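Long-range contact in DCN1-like protein 3 (Homo sapiens, PDB 4GBA), which promotes cullin neddylation by helping transfer NEDD8 from N-terminally acetylated E2 enzymes to cullin-RBX complexes: residues D38-L46 against W126-N134. Residues are numbered along the deposited sequence; the frame is centred on the assembly and turned at random.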
loop_
_atom_site.group_PDB
_atom_site.type_symbol
_atom_site.label_atom_id
_atom_site.label_comp_id
_atom_site.label_asym_id
_atom_site.label_seq_id
_atom_site.Cartn_x
_atom_site.Cartn_y
_atom_site.Cartn_z
ATOM N N ASP A 38 -0.391 4.402 14.089
ATOM C CA ASP A 38 -1.728 4.210 13.543
ATOM C C ASP A 38 -1.639 3.018 12.589
ATOM O O ASP A 38 -0.727 2.958 11.776
ATOM C CB ASP A 38 -2.229 5.476 12.829
ATOM C CG ASP A 38 -3.644 5.317 12.264
ATOM O OD1 ASP A 38 -4.529 6.167 12.548
ATOM O OD2 ASP A 38 -3.874 4.341 11.516
ATOM N N PRO A 39 -2.593 2.071 12.684
ATOM C CA PRO A 39 -2.560 0.827 11.902
ATOM C C PRO A 39 -2.552 1.033 10.382
ATOM O O PRO A 39 -2.085 0.156 9.657
ATOM C CB PRO A 39 -3.846 0.106 12.324
ATOM C CG PRO A 39 -4.228 0.704 13.627
ATOM C CD PRO A 39 -3.772 2.139 13.565
ATOM N N THR A 40 -3.066 2.163 9.910
ATOM C CA THR A 40 -3.174 2.419 8.477
ATOM C C THR A 40 -2.013 3.261 7.939
ATOM O O THR A 40 -1.942 3.539 6.735
ATOM C CB THR A 40 -4.502 3.159 8.126
ATOM O OG1 THR A 40 -4.503 4.457 8.735
ATOM C CG2 THR A 40 -5.685 2.380 8.611
ATOM N N GLU A 41 -1.106 3.672 8.816
ATOM C CA GLU A 41 -0.040 4.579 8.392
ATOM C C GLU A 41 1.121 3.905 7.621
ATOM O O GLU A 41 1.260 2.681 7.603
ATOM C CB GLU A 41 0.474 5.401 9.576
ATOM C CG GLU A 41 1.454 4.671 10.478
ATOM C CD GLU A 41 2.500 5.622 11.033
ATOM O OE1 GLU A 41 2.304 6.112 12.163
ATOM O OE2 GLU A 41 3.501 5.897 10.325
ATOM N N PHE A 42 1.931 4.734 6.970
ATOM C CA PHE A 42 2.970 4.296 6.027
ATOM C C PHE A 42 3.986 3.277 6.592
ATOM O O PHE A 42 4.330 2.302 5.924
ATOM C CB PHE A 42 3.669 5.541 5.452
ATOM C CG PHE A 42 4.697 5.246 4.390
ATOM C CD1 PHE A 42 4.343 4.580 3.217
ATOM C CD2 PHE A 42 6.022 5.675 4.548
ATOM C CE1 PHE A 42 5.298 4.322 2.221
ATOM C CE2 PHE A 42 6.981 5.425 3.563
ATOM C CZ PHE A 42 6.615 4.742 2.393
ATOM N N ARG A 43 4.461 3.498 7.816
ATOM C CA ARG A 43 5.394 2.560 8.443
ATOM C C ARG A 43 4.833 1.160 8.560
ATOM O O ARG A 43 5.586 0.189 8.539
ATOM C CB ARG A 43 5.786 3.020 9.833
ATOM C CG ARG A 43 6.863 4.051 9.857
ATOM C CD ARG A 43 6.757 4.821 11.138
ATOM N NE ARG A 43 7.432 6.100 11.033
ATOM C CZ ARG A 43 7.590 6.927 12.053
ATOM N NH1 ARG A 43 7.109 6.582 13.243
ATOM N NH2 ARG A 43 8.233 8.084 11.879
ATOM N N VAL A 44 3.514 1.063 8.713
ATOM C CA VAL A 44 2.853 -0.234 8.831
ATOM C C VAL A 44 2.833 -0.942 7.477
ATOM O O VAL A 44 3.064 -2.155 7.400
ATOM C CB VAL A 44 1.432 -0.105 9.438
ATOM C CG1 VAL A 44 0.727 -1.454 9.453
ATOM C CG2 VAL A 44 1.528 0.489 10.861
ATOM N N LEU A 45 2.576 -0.182 6.414
ATOM C CA LEU A 45 2.773 -0.700 5.061
ATOM C C LEU A 45 4.236 -1.191 4.882
ATOM O O LEU A 45 4.470 -2.292 4.367
ATOM C CB LEU A 45 2.401 0.355 4.008
ATOM C CG LEU A 45 2.660 -0.011 2.539
ATOM C CD1 LEU A 45 1.687 -1.106 2.044
ATOM C CD2 LEU A 45 2.605 1.235 1.645
ATOM N N LEU A 46 5.213 -0.402 5.336
ATOM C CA LEU A 46 6.632 -0.817 5.241
ATOM C C LEU A 46 6.907 -2.117 5.999
ATOM O O LEU A 46 7.589 -3.000 5.497
ATOM C CB LEU A 46 7.570 0.275 5.745
ATOM C CG LEU A 46 7.575 1.581 4.959
ATOM C CD1 LEU A 46 8.704 2.505 5.436
ATOM C CD2 LEU A 46 7.719 1.284 3.492
ATOM N N TRP A 126 -2.623 3.977 -3.023
ATOM C CA TRP A 126 -1.830 4.900 -3.827
ATOM C C TRP A 126 -1.333 6.078 -3.005
ATOM O O TRP A 126 -0.167 6.438 -3.093
ATOM C CB TRP A 126 -2.608 5.395 -5.037
ATOM C CG TRP A 126 -2.255 4.666 -6.296
ATOM C CD1 TRP A 126 -1.015 4.252 -6.684
ATOM C CD2 TRP A 126 -3.158 4.254 -7.324
ATOM N NE1 TRP A 126 -1.084 3.617 -7.897
ATOM C CE2 TRP A 126 -2.388 3.601 -8.315
ATOM C CE3 TRP A 126 -4.542 4.381 -7.510
ATOM C CZ2 TRP A 126 -2.962 3.077 -9.485
ATOM C CZ3 TRP A 126 -5.110 3.852 -8.663
ATOM C CH2 TRP A 126 -4.319 3.212 -9.641
ATOM N N LYS A 127 -2.225 6.675 -2.214
ATOM C CA LYS A 127 -1.868 7.759 -1.301
ATOM C C LYS A 127 -0.780 7.310 -0.319
ATOM O O LYS A 127 0.217 7.995 -0.116
ATOM C CB LYS A 127 -3.106 8.178 -0.520
ATOM C CG LYS A 127 -3.041 9.548 0.127
ATOM C CD LYS A 127 -4.425 9.966 0.669
ATOM C CE LYS A 127 -5.547 9.655 -0.349
ATOM N NZ LYS A 127 -6.939 10.083 0.064
ATOM N N LEU A 128 -0.992 6.154 0.295
ATOM C CA LEU A 128 -0.047 5.605 1.248
ATOM C C LEU A 128 1.347 5.316 0.637
ATOM O O LEU A 128 2.374 5.751 1.176
ATOM C CB LEU A 128 -0.623 4.345 1.912
ATOM C CG LEU A 128 0.037 3.972 3.245
ATOM C CD1 LEU A 128 -0.036 5.156 4.201
ATOM C CD2 LEU A 128 -0.605 2.740 3.851
ATOM N N VAL A 129 1.387 4.599 -0.481
ATOM C CA VAL A 129 2.667 4.174 -1.047
ATOM C C VAL A 129 3.551 5.357 -1.496
ATOM O O VAL A 129 4.785 5.292 -1.416
ATOM C CB VAL A 129 2.482 3.097 -2.167
ATOM C CG1 VAL A 129 1.931 3.710 -3.447
ATOM C CG2 VAL A 129 3.795 2.359 -2.432
ATOM N N PHE A 130 2.921 6.445 -1.928
ATOM C CA PHE A 130 3.662 7.619 -2.392
ATOM C C PHE A 130 3.991 8.612 -1.272
ATOM O O PHE A 130 4.469 9.715 -1.540
ATOM C CB PHE A 130 2.905 8.340 -3.521
ATOM C CG PHE A 130 3.009 7.653 -4.867
ATOM C CD1 PHE A 130 4.236 7.562 -5.526
ATOM C CD2 PHE A 130 1.885 7.109 -5.479
ATOM C CE1 PHE A 130 4.341 6.939 -6.755
ATOM C CE2 PHE A 130 1.986 6.479 -6.722
ATOM C CZ PHE A 130 3.212 6.395 -7.360
ATOM N N THR A 131 3.737 8.218 -0.026
ATOM C CA THR A 131 3.952 9.080 1.144
ATOM C C THR A 131 5.235 9.937 1.094
ATOM O O THR A 131 5.172 11.145 1.300
ATOM C CB THR A 131 3.893 8.258 2.474
ATOM O OG1 THR A 131 2.558 7.769 2.683
ATOM C CG2 THR A 131 4.292 9.104 3.649
ATOM N N GLN A 132 6.387 9.334 0.811
ATOM C CA GLN A 132 7.647 10.088 0.838
ATOM C C GLN A 132 7.941 10.848 -0.453
ATOM O O GLN A 132 8.829 11.691 -0.497
ATOM C CB GLN A 132 8.837 9.181 1.181
ATOM C CG GLN A 132 8.622 8.346 2.441
ATOM C CD GLN A 132 9.915 7.794 3.023
ATOM O OE1 GLN A 132 10.501 8.395 3.921
ATOM N NE2 GLN A 132 10.350 6.638 2.535
ATOM N N ASN A 133 7.198 10.542 -1.507
ATOM C CA ASN A 133 7.485 11.094 -2.831
ATOM C C ASN A 133 6.222 11.266 -3.661
ATOM O O ASN A 133 5.940 10.447 -4.533
ATOM C CB ASN A 133 8.491 10.207 -3.590
ATOM C CG ASN A 133 7.982 8.760 -3.804
ATOM O OD1 ASN A 133 7.051 8.300 -3.127
ATOM N ND2 ASN A 133 8.598 8.045 -4.753
ATOM N N ASN A 134 5.458 12.319 -3.378
ATOM C CA ASN A 134 4.258 12.610 -4.163
ATOM C C ASN A 134 4.598 13.093 -5.571
ATOM O O ASN A 134 5.198 14.155 -5.747
ATOM C CB ASN A 134 3.362 13.651 -3.474
ATOM C CG ASN A 134 2.230 13.023 -2.654
ATOM O OD1 ASN A 134 2.391 11.969 -2.036
ATOM N ND2 ASN A 134 1.081 13.687 -2.639
#
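Phe42, in the first turn of helix 42-50, slots its ring between Leu46 of its own helix and Thr131 of the chain leaving helix 119-129, a compact example of two helix ends joined without a hydrogen bond between them. Thr131 brings CB over one face of the ring in a CH-pi contact, 3.8 Å from the centroid and 18° off the normal; Leu46 CG lies above the opposite face. With chi1 at -176° the Phe42 ring swings across to the other segment, where CD1 makes a close contact of 3.1 Å with Leu128 O. Separately, Leu128 O accepts hydrogen bonds from Thr131 N and OG1; the OG1 bond, 2.5 Å to Leu128 O, ties the threonine side chain back to the helix end. Farther out on the ring, Gln132 crosses it at about a right angle, with CG 3.5 Å from Phe42 CE2. Were the ring cut back to an alanine here, a gap would probably open between Leu46 and Thr131.

Leu128 tightens the other half of the interface: its CD1 is 3.9 Å from Phe42 CB, and its CD2 rests 3.8 Å from Leu45 CB. Of the touching residues Phe42, Leu45 and Val129 are buried; Leu45 CD2 lies 4.0 Å from Val129 CA. Thr131 packs on the ring while exposed itself. On the looser flank, where the acetylated E2 peptide binds, Thr40 meets Leu128 chiefly through its backbone O.

Within the DCUN1 domain, Pro39 hydrogen-bonds to that peptide through its backbone, and Thr40, Val44 and Leu128 pack on its side chains. Behind the junction, helix 93-107 receives Leu45 and Val129 on Thr103, while helix 76-89 supports Phe42 through Leu87, whose O accepts from Gln132 NE2; Lys91 NZ holds Gln132 OE1.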